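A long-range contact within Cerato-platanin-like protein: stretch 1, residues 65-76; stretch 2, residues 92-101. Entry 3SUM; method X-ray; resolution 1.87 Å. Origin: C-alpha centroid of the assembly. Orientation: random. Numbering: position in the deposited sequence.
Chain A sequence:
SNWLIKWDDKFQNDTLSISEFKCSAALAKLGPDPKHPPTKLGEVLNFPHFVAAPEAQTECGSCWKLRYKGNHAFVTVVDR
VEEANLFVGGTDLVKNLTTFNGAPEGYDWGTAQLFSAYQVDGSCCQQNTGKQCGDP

Stretch 1, residues 65-76: KLRYKGNHAFVT
Stretch 2 92-101: DLVKNLTTFN

Stretch 1 is a β-hairpin: strand 65-68 enters, a type II' turn runs from Tyr 68 to Asn 71, and strand 71-76 returns. The pairing is set by Leu 66 N to Ala 73 O (2.8 Å), Ala 73 N to Leu 66 O (2.9 Å), Tyr 68 N to Asn 71 O (3.0 Å) and Asn 71 N to Tyr 68 O (2.7 Å), all hydrogen bonds. The turn places Lys 69 at phi/psi 46/-122 and Gly 70 at -97/14. Stretch 2 is the last part of a helix, 92-97, followed by Thr 98 at -116/22, the first residue to leave helical phi/psi. The helix axis passes 8.5 Å from that of strand 71-76, at 154° between N-to-C directions, and 9.6 Å from that of strand 65-68, at 46°. Register is fixed by CA-CA distances of 5.6 Å for Asn 71-Leu 97, 5.8 Å for Tyr 68-Thr 98 and 7.2 Å for Lys 69-Phe 100.

Alternation along the strands decides which side chains meet the helix. The CA-to-CB bonds of Leu 66, Tyr 68, Asn 71, Ala 73 and Val 75 point toward it, whereas those of Arg 67, His 72 and Phe 74 point away. Leu 97 has the largest covered area, 119 Å². Its CA-to-CB bond points sideways, but chi1 174° (t) and chi2 57° (p) bring its end nearer the hairpin: CD2 lies 3.8 Å from Leu 66 CD1, and CD1 lies 3.7 Å from Leu 66 O and 3.7 Å from His 72 CA. Thus Leu 97 packs on backbone as well as side chains, and His 72 is touched although its imidazole (chi1 69°, p) belongs to the other side of the strand. One helical turn earlier, Leu 93 (chi1 156°, t; chi2 72°, p) sets CD1 3.7 Å from Ala 73 CB and 3.6 Å from Val 75 CG1, with Val 75 at chi1 -55° (m).

The polar link is the amide of Asn 71. With chi1 -52° (m) and chi2 -28°, its ND2 donates to Leu 97 O at 2.8 Å (N-H...O 163°) and to Thr 99 O at 2.5 Å (144°), the latter very short. One side-chain nitrogen thereby ties the hairpin to two carbonyls at the helix end.

Tyr 68, chi1 -180° (t) and chi2 86°, turns a ring face to Thr 98: Thr 98 CB is 4.0 Å from the ring centroid, 10° off the normal, a CH-pi contact. Thr 98 holds chi1 64° (p), which lets OG1 donate to Val 94 O at 2.7 Å while CG2 lies over the ring, 4.0 Å from Tyr 68 CG. At the turn, Lys 69 is extended (chi1 -65°, m; the other chi angles t), and its CD covers one face of Phe 100 (chi1 179°, t; chi2 66°), 4.0 Å from the centroid and 27° off the normal.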

# COMPACT_ATOMS: atom_id res chain seq x y z
N LYS A 65 4.17 -3.77 -6.36
CA LYS A 65 4.22 -5.14 -5.96
C LYS A 65 5.37 -5.32 -4.99
O LYS A 65 6.52 -4.98 -5.31
CB LYS A 65 4.48 -6.01 -7.19
CG LYS A 65 4.34 -7.48 -6.72
CD LYS A 65 4.51 -8.44 -7.90
CE LYS A 65 5.90 -9.01 -7.97
NZ LYS A 65 5.90 -10.21 -8.90
N LEU A 66 5.12 -5.89 -3.82
CA LEU A 66 6.17 -6.05 -2.82
C LEU A 66 6.41 -7.55 -2.69
O LEU A 66 5.44 -8.34 -2.77
CB LEU A 66 5.70 -5.54 -1.45
CG LEU A 66 5.09 -4.14 -1.34
CD1 LEU A 66 4.79 -3.74 0.09
CD2 LEU A 66 6.08 -3.15 -2.07
N ARG A 67 7.66 -7.95 -2.51
CA ARG A 67 7.93 -9.38 -2.22
C ARG A 67 8.70 -9.50 -0.91
O ARG A 67 9.63 -8.71 -0.63
CB ARG A 67 8.80 -10.04 -3.31
CG ARG A 67 8.14 -10.22 -4.69
CD ARG A 67 9.16 -11.00 -5.62
NE ARG A 67 8.56 -11.54 -6.86
CZ ARG A 67 7.84 -12.67 -6.95
NH1 ARG A 67 7.57 -13.41 -5.88
NH2 ARG A 67 7.39 -13.09 -8.14
N TYR A 68 8.30 -10.46 -0.10
CA TYR A 68 9.08 -10.89 1.04
C TYR A 68 9.14 -12.40 0.96
O TYR A 68 8.08 -13.07 0.94
CB TYR A 68 8.37 -10.49 2.33
CG TYR A 68 9.13 -10.90 3.55
CD1 TYR A 68 10.14 -10.06 4.07
CD2 TYR A 68 8.77 -12.07 4.24
CE1 TYR A 68 10.82 -10.41 5.22
CE2 TYR A 68 9.43 -12.43 5.40
CZ TYR A 68 10.43 -11.60 5.91
OH TYR A 68 11.11 -11.98 7.07
N LYS A 69 10.37 -12.93 0.93
CA LYS A 69 10.58 -14.36 0.80
C LYS A 69 9.67 -14.86 -0.33
O LYS A 69 9.82 -14.38 -1.48
CB LYS A 69 10.48 -15.05 2.15
CG LYS A 69 11.64 -14.60 3.09
CD LYS A 69 11.56 -15.35 4.39
CE LYS A 69 12.77 -14.90 5.31
NZ LYS A 69 12.91 -15.68 6.62
N GLY A 70 8.79 -15.81 -0.06
CA GLY A 70 7.94 -16.36 -1.12
C GLY A 70 6.55 -15.72 -1.18
O GLY A 70 5.65 -16.29 -1.81
N ASN A 71 6.35 -14.59 -0.51
CA ASN A 71 5.07 -13.88 -0.49
C ASN A 71 5.15 -12.62 -1.34
O ASN A 71 6.23 -12.04 -1.53
CB ASN A 71 4.70 -13.46 0.91
CG ASN A 71 4.75 -14.63 1.90
OD1 ASN A 71 4.56 -15.78 1.54
ND2 ASN A 71 5.05 -14.34 3.14
N HIS A 72 4.01 -12.16 -1.80
CA HIS A 72 3.98 -10.87 -2.46
C HIS A 72 2.63 -10.23 -2.20
O HIS A 72 1.67 -10.88 -1.74
CB HIS A 72 4.26 -11.00 -3.96
CG HIS A 72 3.18 -11.69 -4.74
ND1 HIS A 72 3.10 -13.08 -4.83
CD2 HIS A 72 2.15 -11.21 -5.49
CE1 HIS A 72 2.08 -13.41 -5.60
NE2 HIS A 72 1.47 -12.30 -6.00
N ALA A 73 2.57 -8.92 -2.42
CA ALA A 73 1.33 -8.22 -2.28
C ALA A 73 1.34 -7.03 -3.20
O ALA A 73 2.41 -6.51 -3.54
CB ALA A 73 1.13 -7.74 -0.78
N PHE A 74 0.15 -6.56 -3.54
CA PHE A 74 0.03 -5.37 -4.30
C PHE A 74 -0.53 -4.26 -3.44
O PHE A 74 -1.57 -4.41 -2.79
CB PHE A 74 -0.89 -5.59 -5.54
CG PHE A 74 -0.31 -6.55 -6.51
CD1 PHE A 74 0.65 -6.15 -7.46
CD2 PHE A 74 -0.80 -7.88 -6.54
CE1 PHE A 74 1.13 -7.02 -8.40
CE2 PHE A 74 -0.30 -8.77 -7.51
CZ PHE A 74 0.68 -8.33 -8.42
N VAL A 75 0.19 -3.14 -3.39
CA VAL A 75 -0.17 -2.12 -2.43
C VAL A 75 -0.36 -0.76 -3.11
O VAL A 75 0.28 -0.51 -4.08
CB VAL A 75 0.88 -2.01 -1.30
CG1 VAL A 75 1.11 -3.38 -0.61
CG2 VAL A 75 2.27 -1.55 -1.81
N THR A 76 -1.27 0.09 -2.56
CA THR A 76 -1.47 1.37 -3.10
C THR A 76 -0.74 2.34 -2.21
O THR A 76 -0.87 2.29 -0.98
CB THR A 76 -2.96 1.68 -3.10
OG1 THR A 76 -3.59 0.64 -3.85
CG2 THR A 76 -3.26 3.03 -3.84
N ASP A 92 -2.34 -5.76 8.80
CA ASP A 92 -2.67 -7.08 8.27
C ASP A 92 -1.90 -7.30 6.96
O ASP A 92 -1.38 -8.38 6.67
CB ASP A 92 -4.15 -7.03 7.86
CG ASP A 92 -5.13 -6.97 9.09
OD1 ASP A 92 -4.69 -7.11 10.20
OD2 ASP A 92 -6.34 -6.76 8.83
N LEU A 93 -1.83 -6.26 6.14
CA LEU A 93 -1.00 -6.37 4.92
C LEU A 93 0.40 -6.86 5.27
O LEU A 93 0.94 -7.80 4.67
CB LEU A 93 -0.97 -4.99 4.23
CG LEU A 93 0.21 -4.70 3.31
CD1 LEU A 93 0.01 -5.57 2.03
CD2 LEU A 93 0.32 -3.23 2.96
N VAL A 94 1.05 -6.20 6.23
CA VAL A 94 2.39 -6.49 6.55
C VAL A 94 2.55 -7.83 7.19
O VAL A 94 3.43 -8.63 6.81
CB VAL A 94 3.04 -5.32 7.43
CG1 VAL A 94 4.44 -5.71 7.84
CG2 VAL A 94 3.02 -4.02 6.58
N LYS A 95 1.60 -8.15 8.06
CA LYS A 95 1.60 -9.37 8.75
C LYS A 95 1.51 -10.50 7.77
O LYS A 95 2.27 -11.50 7.89
CB LYS A 95 0.40 -9.42 9.72
CG LYS A 95 0.43 -10.45 10.75
CD LYS A 95 -0.99 -10.46 11.50
CE LYS A 95 -1.08 -9.34 12.50
NZ LYS A 95 -2.20 -9.62 13.54
N ASN A 96 0.64 -10.37 6.79
CA ASN A 96 0.53 -11.41 5.81
C ASN A 96 1.70 -11.44 4.85
O ASN A 96 2.18 -12.52 4.51
CB ASN A 96 -0.81 -11.37 5.13
CG ASN A 96 -1.96 -11.53 6.16
OD1 ASN A 96 -1.81 -12.25 7.16
ND2 ASN A 96 -3.05 -10.81 5.97
N LEU A 97 2.23 -10.27 4.46
CA LEU A 97 3.31 -10.31 3.47
C LEU A 97 4.56 -10.94 4.08
O LEU A 97 5.37 -11.56 3.36
CB LEU A 97 3.68 -8.88 3.08
CG LEU A 97 4.86 -8.61 2.18
CD1 LEU A 97 4.80 -9.35 0.77
CD2 LEU A 97 4.94 -7.03 2.01
N THR A 98 4.77 -10.76 5.39
CA THR A 98 6.08 -10.97 6.00
C THR A 98 6.02 -12.10 6.98
O THR A 98 6.87 -12.25 7.84
CB THR A 98 6.66 -9.74 6.69
OG1 THR A 98 5.80 -9.39 7.80
CG2 THR A 98 6.76 -8.58 5.72
N THR A 99 5.02 -12.96 6.79
CA THR A 99 4.95 -14.23 7.49
C THR A 99 5.57 -15.31 6.58
O THR A 99 5.28 -15.36 5.38
CB THR A 99 3.48 -14.59 7.73
OG1 THR A 99 2.94 -13.67 8.69
CG2 THR A 99 3.40 -16.01 8.32
N PHE A 100 6.43 -16.14 7.14
CA PHE A 100 7.10 -17.17 6.40
C PHE A 100 6.84 -18.51 7.13
O PHE A 100 7.27 -18.71 8.26
CB PHE A 100 8.60 -16.90 6.33
CG PHE A 100 9.35 -18.00 5.57
CD1 PHE A 100 9.12 -18.19 4.19
CD2 PHE A 100 10.19 -18.88 6.24
CE1 PHE A 100 9.77 -19.19 3.49
CE2 PHE A 100 10.87 -19.88 5.54
CZ PHE A 100 10.68 -20.03 4.17
N ASN A 101 6.08 -19.37 6.46
CA ASN A 101 5.76 -20.71 6.95
C ASN A 101 5.26 -20.59 8.37
O ASN A 101 5.77 -21.22 9.24
CB ASN A 101 7.01 -21.61 6.84
CG ASN A 101 7.38 -21.92 5.42
OD1 ASN A 101 6.60 -21.68 4.51
ND2 ASN A 101 8.55 -22.49 5.21